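Long-range contacts in malonyl coenzyme A-acyl carrier protein transacylase (Helicobacter pylori, PDB 2H1Y), which probably catalyses transfer of the malonyl group from malonyl-CoA to the holo acyl carrier protein, releasing coenzyme A: residues K140-S151 / M174-L185; Q222-F233 / H247-S257. All coordinates share one frame; numbering follows the deposited sequence.

Interaction 1. Residues K140-S151 / M174-L185; sequences KDASMMVVLGVS and MQVVLAGVKDDL
Met145 carries its CG anti to the backbone N (chi1 174°), and a bend at chi3 (77°) turns its methyl toward two leucines of the other segment. The Met145 CE atom lies 3.7 Å from Leu178 CD1 and 3.9 Å from Leu185 CD2; the methionine runs alongside Leu178 in the same direction but passes Leu185 in the opposite one. Val147 CG2 comes 3.7 Å from Leu178 CD1, so Leu178 CD1 has neighbours in two residues of strand 142-148. On the opposite sheet face Met144 crosses Val177 at about a right angle, with Met144 CE 3.6 Å from Val177 CG1.

The backbones hold this register through paired bonds at Ser143/Gly180, Met145/Leu178 and Val147/Val176. In the middle pair Met145 N to Leu178 O measures 2.8 Å and Leu178 N to Met145 O 3.0 Å. Lys182 N bonds to Asp141 O at 2.8 Å, tying the start of helix 182-185 to the residue just before strand 142-148.

Val200 and Phe202 of strand 199-202 also touch Met145. Strands running at 158° to each other, bonded in this register, form the central pair of the four-stranded antiparallel sheet of the smaller, ferredoxin-like subdomain of FabD-type transacylases.

Interaction 2. Residues Q222-F233 / H247-S257; sequences QELLEKSLKDKF and HNKAKAVELLS
Lys249 reaches the 222-233 segment with CG anti to the backbone N (chi1 176°) and later torsions near 180°, which carries NZ to the end of helix 218-228. Its CB, 4.0 Å from Lys230 O, starts beside the turn after that helix. CG and CD pass along Leu229, Lys249 CD coming 3.2 Å from Leu229 O. Lys249 CE is close to the same oxygen and 3.3 Å from Glu226 O, and touches the Glu226 carboxylate. At the tip, Lys249 NZ donates to Glu226 O at 2.6 Å and to Leu229 O at 2.8 Å, both from within the carbonyl plane. Both acceptors lie at the C-terminal end of that helix, whose dipole would probably favour a positive charge there. The salt bridge to Glu226 OE1 is long.

This is an antiparallel helix pair (155°, axes 9.3 Å apart) in the larger α/β hydrolase-like subdomain of the acyltransferase fold, joining helix 218-228 to helix 249-259 across a connection carrying strands 236-238 and 245-246.

Deeper in, Leu229 CD1 rests 3.6 Å from Val253 CG2, and Leu225 crosses Leu256 at about a right angle, with Leu225 CD2 3.6 Å from Leu256 CD1. Near the start of helix 249-259, one face of the Phe233 ring lies under the backbone of His247 and Asn248, while Ala252 CB sits at the ring edge. A bridging water donates to both Asp231 OD1 and His247 O.

Interaction 1 and interaction 2 lie in different parts of one acyltransferase chain, their centres 30 Å apart and their nearest atoms about 14 Å apart, and they share no element. Both are partly buried, but interaction 1 buries more surface (1045 against 717 Å²) and has the larger share of buried residues, 12 of 23 against 6 of 14. Residues 140-151 and 174-185 are joined by a ladder of backbone bonds, with apolar side chains on both sheet faces. Residues 222-233 and 247-257 meet mainly through side chains, combining a leucine-valine interior with a lysine ammonium hydrogen-bonded to two main-chain carbonyls and a bridging water among more exposed residues.

Interaction 1. Residues K140-S151 / M174-L185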
loop_
_atom_site.group_PDB
_atom_site.type_symbol
_atom_site.label_atom_id
_atom_site.label_comp_id
_atom_site.label_asym_id
_atom_site.label_seq_id
_atom_site.Cartn_x
_atom_site.Cartn_y
_atom_site.Cartn_z
ATOM N N LYS A 140 4.470 17.414 -15.795
ATOM C CA LYS A 140 5.842 17.379 -15.297
ATOM C C LYS A 140 6.641 16.271 -15.975
ATOM O O LYS A 140 7.881 16.278 -15.966
ATOM C CB LYS A 140 5.848 17.208 -13.786
ATOM C CG LYS A 140 5.696 18.506 -13.020
ATOM C CD LYS A 140 7.046 19.220 -12.915
ATOM C CE LYS A 140 7.358 19.591 -11.472
ATOM N NZ LYS A 140 8.823 19.453 -11.180
ATOM N N ASP A 141 5.897 15.351 -16.586
ATOM C CA ASP A 141 6.416 14.115 -17.160
ATOM C C ASP A 141 7.033 13.238 -16.072
ATOM O O ASP A 141 8.204 12.831 -16.136
ATOM C CB ASP A 141 7.393 14.365 -18.313
ATOM C CG ASP A 141 7.575 13.121 -19.197
ATOM O OD1 ASP A 141 6.593 12.370 -19.360
ATOM O OD2 ASP A 141 8.695 12.886 -19.711
ATOM N N ALA A 142 6.216 12.959 -15.067
ATOM C CA ALA A 142 6.685 12.285 -13.882
ATOM C C ALA A 142 6.500 10.796 -14.058
ATOM O O ALA A 142 5.541 10.348 -14.695
ATOM C CB ALA A 142 5.925 12.778 -12.664
ATOM N N SER A 143 7.428 10.031 -13.501
ATOM C CA SER A 143 7.278 8.596 -13.472
ATOM C C SER A 143 8.013 7.946 -12.306
ATOM O O SER A 143 8.689 8.618 -11.523
ATOM C CB SER A 143 7.749 7.980 -14.785
ATOM O OG SER A 143 7.229 6.666 -14.877
ATOM N N MET A 144 7.850 6.631 -12.198
ATOM C CA MET A 144 8.601 5.816 -11.255
ATOM C C MET A 144 9.296 4.635 -11.955
ATOM O O MET A 144 8.800 4.113 -12.966
ATOM C CB MET A 144 7.695 5.392 -10.102
ATOM C CG MET A 144 7.521 6.526 -9.085
ATOM S SD MET A 144 6.246 6.257 -7.871
ATOM C CE MET A 144 7.096 5.324 -6.612
ATOM N N MET A 145 10.451 4.230 -11.443
ATOM C CA MET A 145 11.278 3.265 -12.147
ATOM C C MET A 145 11.872 2.219 -11.214
ATOM O O MET A 145 12.706 2.538 -10.355
ATOM C CB MET A 145 12.383 4.014 -12.910
ATOM C CG MET A 145 13.424 3.136 -13.589
ATOM S SD MET A 145 14.671 4.077 -14.507
ATOM C CE MET A 145 15.710 4.686 -13.181
ATOM N N VAL A 146 11.476 0.965 -11.401
ATOM C CA VAL A 146 12.031 -0.132 -10.587
ATOM C C VAL A 146 13.465 -0.455 -11.022
ATOM O O VAL A 146 13.719 -0.719 -12.188
ATOM C CB VAL A 146 11.150 -1.427 -10.636
ATOM C CG1 VAL A 146 11.634 -2.433 -9.642
ATOM C CG2 VAL A 146 9.725 -1.138 -10.309
ATOM N N VAL A 147 14.398 -0.428 -10.079
ATOM C CA VAL A 147 15.756 -0.910 -10.312
ATOM C C VAL A 147 15.980 -2.200 -9.517
ATOM O O VAL A 147 15.505 -2.334 -8.413
ATOM C CB VAL A 147 16.834 0.141 -9.920
ATOM C CG1 VAL A 147 18.196 -0.258 -10.472
ATOM C CG2 VAL A 147 16.474 1.531 -10.430
ATOM N N LEU A 148 16.719 -3.146 -10.084
ATOM C CA LEU A 148 16.958 -4.424 -9.423
ATOM C C LEU A 148 18.436 -4.743 -9.332
ATOM O O LEU A 148 19.136 -4.775 -10.336
ATOM C CB LEU A 148 16.254 -5.538 -10.186
ATOM C CG LEU A 148 15.430 -6.515 -9.354
ATOM C CD1 LEU A 148 13.921 -6.227 -9.583
ATOM C CD2 LEU A 148 15.783 -7.947 -9.763
ATOM N N GLY A 149 18.913 -4.971 -8.119
ATOM C CA GLY A 149 20.280 -5.424 -7.921
ATOM C C GLY A 149 21.350 -4.393 -7.614
ATOM O O GLY A 149 22.520 -4.753 -7.449
ATOM N N VAL A 150 20.985 -3.116 -7.555
ATOM C CA VAL A 150 21.916 -2.093 -7.068
ATOM C C VAL A 150 21.633 -1.775 -5.602
ATOM O O VAL A 150 20.470 -1.704 -5.176
ATOM C CB VAL A 150 21.861 -0.802 -7.886
ATOM C CG1 VAL A 150 22.957 0.164 -7.423
ATOM C CG2 VAL A 150 22.001 -1.102 -9.362
ATOM N N SER A 151 22.707 -1.593 -4.842
ATOM C CA SER A 151 22.635 -1.354 -3.402
ATOM C C SER A 151 21.769 -0.147 -3.018
ATOM O O SER A 151 21.766 0.884 -3.697
ATOM C CB SER A 151 24.046 -1.153 -2.869
ATOM O OG SER A 151 24.020 -1.051 -1.464
ATOM N N MET A 174 17.311 -5.917 -2.711
ATOM C CA MET A 174 17.933 -5.013 -3.682
ATOM C C MET A 174 16.970 -4.526 -4.757
ATOM O O MET A 174 17.339 -4.331 -5.916
ATOM C CB MET A 174 19.191 -5.656 -4.262
ATOM C CG MET A 174 20.190 -5.978 -3.130
ATOM S SD MET A 174 21.781 -6.506 -3.746
ATOM C CE MET A 174 22.486 -4.955 -4.287
ATOM N N GLN A 175 15.716 -4.341 -4.347
ATOM C CA GLN A 175 14.706 -3.733 -5.203
ATOM C C GLN A 175 14.417 -2.312 -4.730
ATOM O O GLN A 175 13.949 -2.108 -3.612
ATOM C CB GLN A 175 13.415 -4.561 -5.217
ATOM C CG GLN A 175 12.510 -4.201 -6.389
ATOM C CD GLN A 175 11.043 -4.464 -6.120
ATOM O OE1 GLN A 175 10.293 -3.552 -5.722
ATOM N NE2 GLN A 175 10.615 -5.710 -6.344
ATOM N N VAL A 176 14.706 -1.339 -5.585
ATOM C CA VAL A 176 14.540 0.069 -5.248
ATOM C C VAL A 176 13.761 0.801 -6.336
ATOM O O VAL A 176 14.077 0.717 -7.515
ATOM C CB VAL A 176 15.917 0.747 -4.933
ATOM C CG1 VAL A 176 15.793 2.240 -4.723
ATOM C CG2 VAL A 176 16.565 0.092 -3.676
ATOM N N VAL A 177 12.720 1.506 -5.927
ATOM C CA VAL A 177 11.928 2.276 -6.868
ATOM C C VAL A 177 12.370 3.730 -6.805
ATOM O O VAL A 177 12.460 4.304 -5.727
ATOM C CB VAL A 177 10.426 2.128 -6.579
ATOM C CG1 VAL A 177 9.600 2.910 -7.601
ATOM C CG2 VAL A 177 10.039 0.661 -6.615
ATOM N N LEU A 178 12.680 4.299 -7.968
ATOM C CA LEU A 178 13.101 5.690 -8.068
ATOM C C LEU A 178 11.967 6.535 -8.617
ATOM O O LEU A 178 11.118 6.025 -9.349
ATOM C CB LEU A 178 14.356 5.842 -8.922
ATOM C CG LEU A 178 15.577 4.978 -8.565
ATOM C CD1 LEU A 178 16.687 5.167 -9.596
ATOM C CD2 LEU A 178 16.104 5.158 -7.140
ATOM N N ALA A 179 11.931 7.813 -8.243
ATOM C CA ALA A 179 10.878 8.694 -8.737
ATOM C C ALA A 179 11.484 9.928 -9.371
ATOM O O ALA A 179 12.587 10.332 -9.020
ATOM C CB ALA A 179 9.934 9.069 -7.633
ATOM N N GLY A 180 10.767 10.523 -10.320
ATOM C CA GLY A 180 11.240 11.750 -10.937
ATOM C C GLY A 180 10.750 12.066 -12.334
ATOM O O GLY A 180 9.698 11.577 -12.773
ATOM N N VAL A 181 11.511 12.926 -13.013
ATOM C CA VAL A 181 11.193 13.322 -14.372
ATOM C C VAL A 181 11.664 12.178 -15.245
ATOM O O VAL A 181 12.802 11.705 -15.119
ATOM C CB VAL A 181 11.857 14.675 -14.776
ATOM C CG1 VAL A 181 11.530 15.036 -16.219
ATOM C CG2 VAL A 181 11.422 15.794 -13.841
ATOM N N LYS A 182 10.751 11.715 -16.091
ATOM C CA LYS A 182 10.968 10.566 -16.949
ATOM C C LYS A 182 12.348 10.583 -17.581
ATOM O O LYS A 182 13.187 9.763 -17.235
ATOM C CB LYS A 182 9.887 10.498 -18.025
ATOM C CG LYS A 182 10.072 9.357 -19.005
ATOM C CD LYS A 182 9.532 8.075 -18.440
ATOM C CE LYS A 182 8.264 7.692 -19.156
ATOM N NZ LYS A 182 8.606 6.696 -20.182
ATOM N N ASP A 183 12.598 11.532 -18.477
ATOM C CA ASP A 183 13.850 11.545 -19.232
ATOM C C ASP A 183 15.045 11.466 -18.308
ATOM O O ASP A 183 16.023 10.790 -18.626
ATOM C CB ASP A 183 13.963 12.782 -20.129
ATOM C CG ASP A 183 12.789 12.930 -21.091
ATOM O OD1 ASP A 183 12.423 14.092 -21.361
ATOM O OD2 ASP A 183 12.231 11.913 -21.582
ATOM N N ASP A 184 14.957 12.144 -17.166
ATOM C CA ASP A 184 16.036 12.161 -16.182
ATOM C C ASP A 184 16.303 10.779 -15.578
ATOM O O ASP A 184 17.438 10.477 -15.220
ATOM C CB ASP A 184 15.735 13.179 -15.078
ATOM C CG ASP A 184 15.951 14.616 -15.523
ATOM O OD1 ASP A 184 17.125 15.039 -15.586
ATOM O OD2 ASP A 184 14.958 15.330 -15.784
ATOM N N LEU A 185 15.260 9.954 -15.471
ATOM C CA LEU A 185 15.376 8.555 -15.031
ATOM C C LEU A 185 15.844 7.673 -16.188
ATOM O O LEU A 185 16.828 6.911 -16.093
ATOM C CB LEU A 185 14.014 8.035 -14.553
ATOM C CG LEU A 185 13.367 8.569 -13.278
ATOM C CD1 LEU A 185 11.893 8.202 -13.246
ATOM C CD2 LEU A 185 14.089 8.029 -12.057
#

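Interaction 2. Residues Q222-F233 / H247-S257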
loop_
_atom_site.group_PDB
_atom_site.type_symbol
_atom_site.label_atom_id
_atom_site.label_comp_id
_atom_site.label_asym_id
_atom_site.label_seq_id
_atom_site.Cartn_x
_atom_site.Cartn_y
_atom_site.Cartn_z
ATOM N N GLN A 222 -3.271 16.902 4.549
ATOM C CA GLN A 222 -3.313 17.073 6.002
ATOM C C GLN A 222 -4.706 17.514 6.458
ATOM O O GLN A 222 -5.311 16.909 7.354
ATOM C CB GLN A 222 -2.277 18.107 6.405
ATOM C CG GLN A 222 -1.635 17.873 7.744
ATOM C CD GLN A 222 -0.279 18.559 7.845
ATOM O OE1 GLN A 222 0.655 18.240 7.093
ATOM N NE2 GLN A 222 -0.167 19.517 8.775
ATOM N N GLU A 223 -5.222 18.549 5.802
ATOM C CA GLU A 223 -6.584 19.032 6.029
ATOM C C GLU A 223 -7.620 17.906 5.960
ATOM O O GLU A 223 -8.470 17.778 6.849
ATOM C CB GLU A 223 -6.913 20.125 5.018
ATOM C CG GLU A 223 -8.252 20.804 5.224
ATOM C CD GLU A 223 -8.522 21.857 4.153
ATOM O OE1 GLU A 223 -8.230 21.582 2.966
ATOM O OE2 GLU A 223 -9.018 22.957 4.504
ATOM N N LEU A 224 -7.532 17.086 4.918
ATOM C CA LEU A 224 -8.465 15.973 4.751
ATOM C C LEU A 224 -8.342 14.861 5.817
ATOM O O LEU A 224 -9.348 14.272 6.222
ATOM C CB LEU A 224 -8.375 15.415 3.339
ATOM C CG LEU A 224 -9.095 16.218 2.251
ATOM C CD1 LEU A 224 -9.534 15.246 1.163
ATOM C CD2 LEU A 224 -10.321 17.018 2.758
ATOM N N LEU A 225 -7.113 14.608 6.274
ATOM C CA LEU A 225 -6.836 13.697 7.396
ATOM C C LEU A 225 -7.434 14.166 8.735
ATOM O O LEU A 225 -8.042 13.377 9.478
ATOM C CB LEU A 225 -5.320 13.489 7.548
ATOM C CG LEU A 225 -4.627 12.627 6.481
ATOM C CD1 LEU A 225 -3.145 12.969 6.353
ATOM C CD2 LEU A 225 -4.805 11.165 6.813
ATOM N N GLU A 226 -7.238 15.449 9.038
ATOM C CA GLU A 226 -7.777 16.075 10.254
ATOM C C GLU A 226 -9.286 15.990 10.299
ATOM O O GLU A 226 -9.862 15.670 11.325
ATOM C CB GLU A 226 -7.342 17.543 10.359
ATOM C CG GLU A 226 -6.328 17.789 11.450
ATOM C CD GLU A 226 -6.891 17.464 12.805
ATOM O OE1 GLU A 226 -8.086 17.767 13.038
ATOM O OE2 GLU A 226 -6.147 16.893 13.629
ATOM N N LYS A 227 -9.908 16.250 9.159
ATOM C CA LYS A 227 -11.352 16.225 9.037
ATOM C C LYS A 227 -11.907 14.794 9.030
ATOM O O LYS A 227 -13.057 14.585 9.397
ATOM C CB LYS A 227 -11.734 16.990 7.770
ATOM C CG LYS A 227 -13.193 17.205 7.491
ATOM C CD LYS A 227 -13.352 17.498 5.991
ATOM C CE LYS A 227 -14.814 17.531 5.558
ATOM N NZ LYS A 227 -14.973 16.881 4.223
ATOM N N SER A 228 -11.097 13.812 8.642
ATOM C CA SER A 228 -11.603 12.447 8.419
ATOM C C SER A 228 -11.279 11.401 9.483
ATOM O O SER A 228 -12.043 10.447 9.668
ATOM C CB SER A 228 -11.144 11.928 7.053
ATOM O OG SER A 228 -11.854 12.566 6.004
ATOM N N LEU A 229 -10.142 11.565 10.160
ATOM C CA LEU A 229 -9.708 10.610 11.176
ATOM C C LEU A 229 -10.447 10.734 12.505
ATOM O O LEU A 229 -10.605 11.831 13.055
ATOM C CB LEU A 229 -8.204 10.727 11.428
ATOM C CG LEU A 229 -7.245 10.515 10.258
ATOM C CD1 LEU A 229 -5.878 11.036 10.634
ATOM C CD2 LEU A 229 -7.183 9.048 9.865
ATOM N N LYS A 230 -10.892 9.588 13.010
ATOM C CA LYS A 230 -11.337 9.485 14.372
ATOM C C LYS A 230 -10.104 9.130 15.184
ATOM O O LYS A 230 -9.045 8.852 14.625
ATOM C CB LYS A 230 -12.370 8.382 14.504
ATOM C CG LYS A 230 -13.656 8.842 15.150
ATOM C CD LYS A 230 -14.807 8.982 14.125
ATOM C CE LYS A 230 -15.662 7.695 14.024
ATOM N NZ LYS A 230 -14.906 6.496 13.511
ATOM N N ASP A 231 -10.232 9.138 16.506
ATOM C CA ASP A 231 -9.127 8.731 17.356
ATOM C C ASP A 231 -9.438 7.375 17.969
ATOM O O ASP A 231 -9.807 7.263 19.139
ATOM C CB ASP A 231 -8.887 9.764 18.442
ATOM C CG ASP A 231 -7.544 9.604 19.102
ATOM O OD1 ASP A 231 -6.759 8.708 18.709
ATOM O OD2 ASP A 231 -7.269 10.393 20.025
ATOM N N LYS A 232 -9.311 6.344 17.157
ATOM C CA LYS A 232 -9.646 5.006 17.588
ATOM C C LYS A 232 -8.756 4.055 16.814
ATOM O O LYS A 232 -8.764 4.049 15.589
ATOM C CB LYS A 232 -11.132 4.718 17.359
ATOM C CG LYS A 232 -11.577 3.369 17.894
ATOM C CD LYS A 232 -13.055 3.331 18.278
ATOM C CE LYS A 232 -13.239 3.624 19.780
ATOM N NZ LYS A 232 -12.278 2.833 20.629
ATOM N N PHE A 233 -7.970 3.285 17.558
ATOM C CA PHE A 233 -6.990 2.371 17.007
ATOM C C PHE A 233 -6.962 1.083 17.821
ATOM O O PHE A 233 -6.495 1.080 18.953
ATOM C CB PHE A 233 -5.608 3.001 17.073
ATOM C CG PHE A 233 -5.416 4.154 16.147
ATOM C CD1 PHE A 233 -5.914 5.414 16.467
ATOM C CD2 PHE A 233 -4.700 3.990 14.970
ATOM C CE1 PHE A 233 -5.723 6.488 15.617
ATOM C CE2 PHE A 233 -4.502 5.047 14.106
ATOM C CZ PHE A 233 -5.010 6.310 14.433
ATOM N N HIS A 247 -0.368 5.040 17.034
ATOM C CA HIS A 247 -1.702 4.566 17.416
ATOM C C HIS A 247 -2.653 5.694 17.835
ATOM O O HIS A 247 -3.546 5.467 18.673
ATOM C CB HIS A 247 -1.563 3.569 18.567
ATOM C CG HIS A 247 -0.702 4.077 19.676
ATOM N ND1 HIS A 247 0.652 4.310 19.516
ATOM C CD2 HIS A 247 -1.003 4.451 20.943
ATOM C CE1 HIS A 247 1.152 4.780 20.645
ATOM N NE2 HIS A 247 0.168 4.877 21.525
ATOM N N ASN A 248 -2.451 6.899 17.287
ATOM C CA ASN A 248 -3.411 8.010 17.475
ATOM C C ASN A 248 -3.576 8.952 16.282
ATOM O O ASN A 248 -2.819 8.875 15.300
ATOM C CB ASN A 248 -3.162 8.797 18.780
ATOM C CG ASN A 248 -1.774 9.366 18.863
ATOM O OD1 ASN A 248 -1.016 8.971 19.726
ATOM N ND2 ASN A 248 -1.425 10.285 17.964
ATOM N N LYS A 249 -4.555 9.850 16.393
ATOM C CA LYS A 249 -4.928 10.752 15.306
ATOM C C LYS A 249 -3.833 11.739 14.958
ATOM O O LYS A 249 -3.511 11.931 13.778
ATOM C CB LYS A 249 -6.209 11.507 15.645
ATOM C CG LYS A 249 -6.593 12.535 14.610
ATOM C CD LYS A 249 -8.069 12.850 14.639
ATOM C CE LYS A 249 -8.336 14.031 13.703
ATOM N NZ LYS A 249 -9.780 14.406 13.629
ATOM N N ALA A 250 -3.255 12.359 15.979
ATOM C CA ALA A 250 -2.244 13.386 15.768
ATOM C C ALA A 250 -1.079 12.817 14.971
ATOM O O ALA A 250 -0.623 13.404 13.990
ATOM C CB ALA A 250 -1.774 13.940 17.106
ATOM N N LYS A 251 -0.617 11.657 15.395
ATOM C CA LYS A 251 0.480 10.973 14.749
ATOM C C LYS A 251 0.122 10.492 13.333
ATOM O O LYS A 251 0.849 10.768 12.375
ATOM C CB LYS A 251 0.962 9.835 15.647
ATOM C CG LYS A 251 1.980 10.284 16.695
ATOM C CD LYS A 251 3.328 10.498 16.018
ATOM C CE LYS A 251 4.358 11.111 16.932
ATOM N NZ LYS A 251 5.517 11.501 16.083
ATOM N N ALA A 252 -1.008 9.807 13.194
ATOM C CA ALA A 252 -1.502 9.460 11.862
ATOM C C ALA A 252 -1.526 10.665 10.906
ATOM O O ALA A 252 -0.985 10.571 9.798
ATOM C CB ALA A 252 -2.874 8.797 11.941
ATOM N N VAL A 253 -2.130 11.785 11.337
ATOM C CA VAL A 253 -2.194 13.025 10.527
ATOM C C VAL A 253 -0.803 13.382 10.070
ATOM O O VAL A 253 -0.574 13.569 8.881
ATOM C CB VAL A 253 -2.801 14.272 11.284
ATOM C CG1 VAL A 253 -2.672 15.560 10.434
ATOM C CG2 VAL A 253 -4.269 14.047 11.674
ATOM N N GLU A 254 0.120 13.437 11.028
ATOM C CA GLU A 254 1.501 13.765 10.763
ATOM C C GLU A 254 2.186 12.727 9.860
ATOM O O GLU A 254 2.859 13.080 8.885
ATOM C CB GLU A 254 2.249 13.905 12.093
ATOM C CG GLU A 254 3.739 14.193 11.931
ATOM C CD GLU A 254 4.527 14.090 13.226
ATOM O OE1 GLU A 254 3.949 14.233 14.328
ATOM O OE2 GLU A 254 5.753 13.870 13.136
ATOM N N LEU A 255 2.021 11.453 10.184
ATOM C CA LEU A 255 2.772 10.409 9.493
ATOM C C LEU A 255 2.252 10.015 8.087
ATOM O O LEU A 255 3.062 9.761 7.179
ATOM C CB LEU A 255 3.011 9.208 10.411
ATOM C CG LEU A 255 4.000 9.598 11.524
ATOM C CD1 LEU A 255 3.987 8.643 12.672
ATOM C CD2 LEU A 255 5.438 9.795 10.988
ATOM N N LEU A 256 0.929 10.005 7.901
ATOM C CA LEU A 256 0.350 9.804 6.571
ATOM C C LEU A 256 0.604 11.005 5.662
ATOM O O LEU A 256 0.502 10.867 4.444
ATOM C CB LEU A 256 -1.149 9.495 6.639
ATOM C CG LEU A 256 -1.588 8.126 7.179
ATOM C CD1 LEU A 256 -3.098 7.987 7.231
ATOM C CD2 LEU A 256 -0.985 6.948 6.376
ATOM N N SER A 257 0.935 12.167 6.244
ATOM C CA SER A 257 1.281 13.374 5.462
ATOM C C SER A 257 2.679 13.204 4.932
ATOM O O SER A 257 2.933 13.279 3.735
ATOM C CB SER A 257 1.335 14.639 6.332
ATOM O OG SER A 257 0.077 15.069 6.814
HETATM O O HOH W 1 -5.758 6.068 20.320
#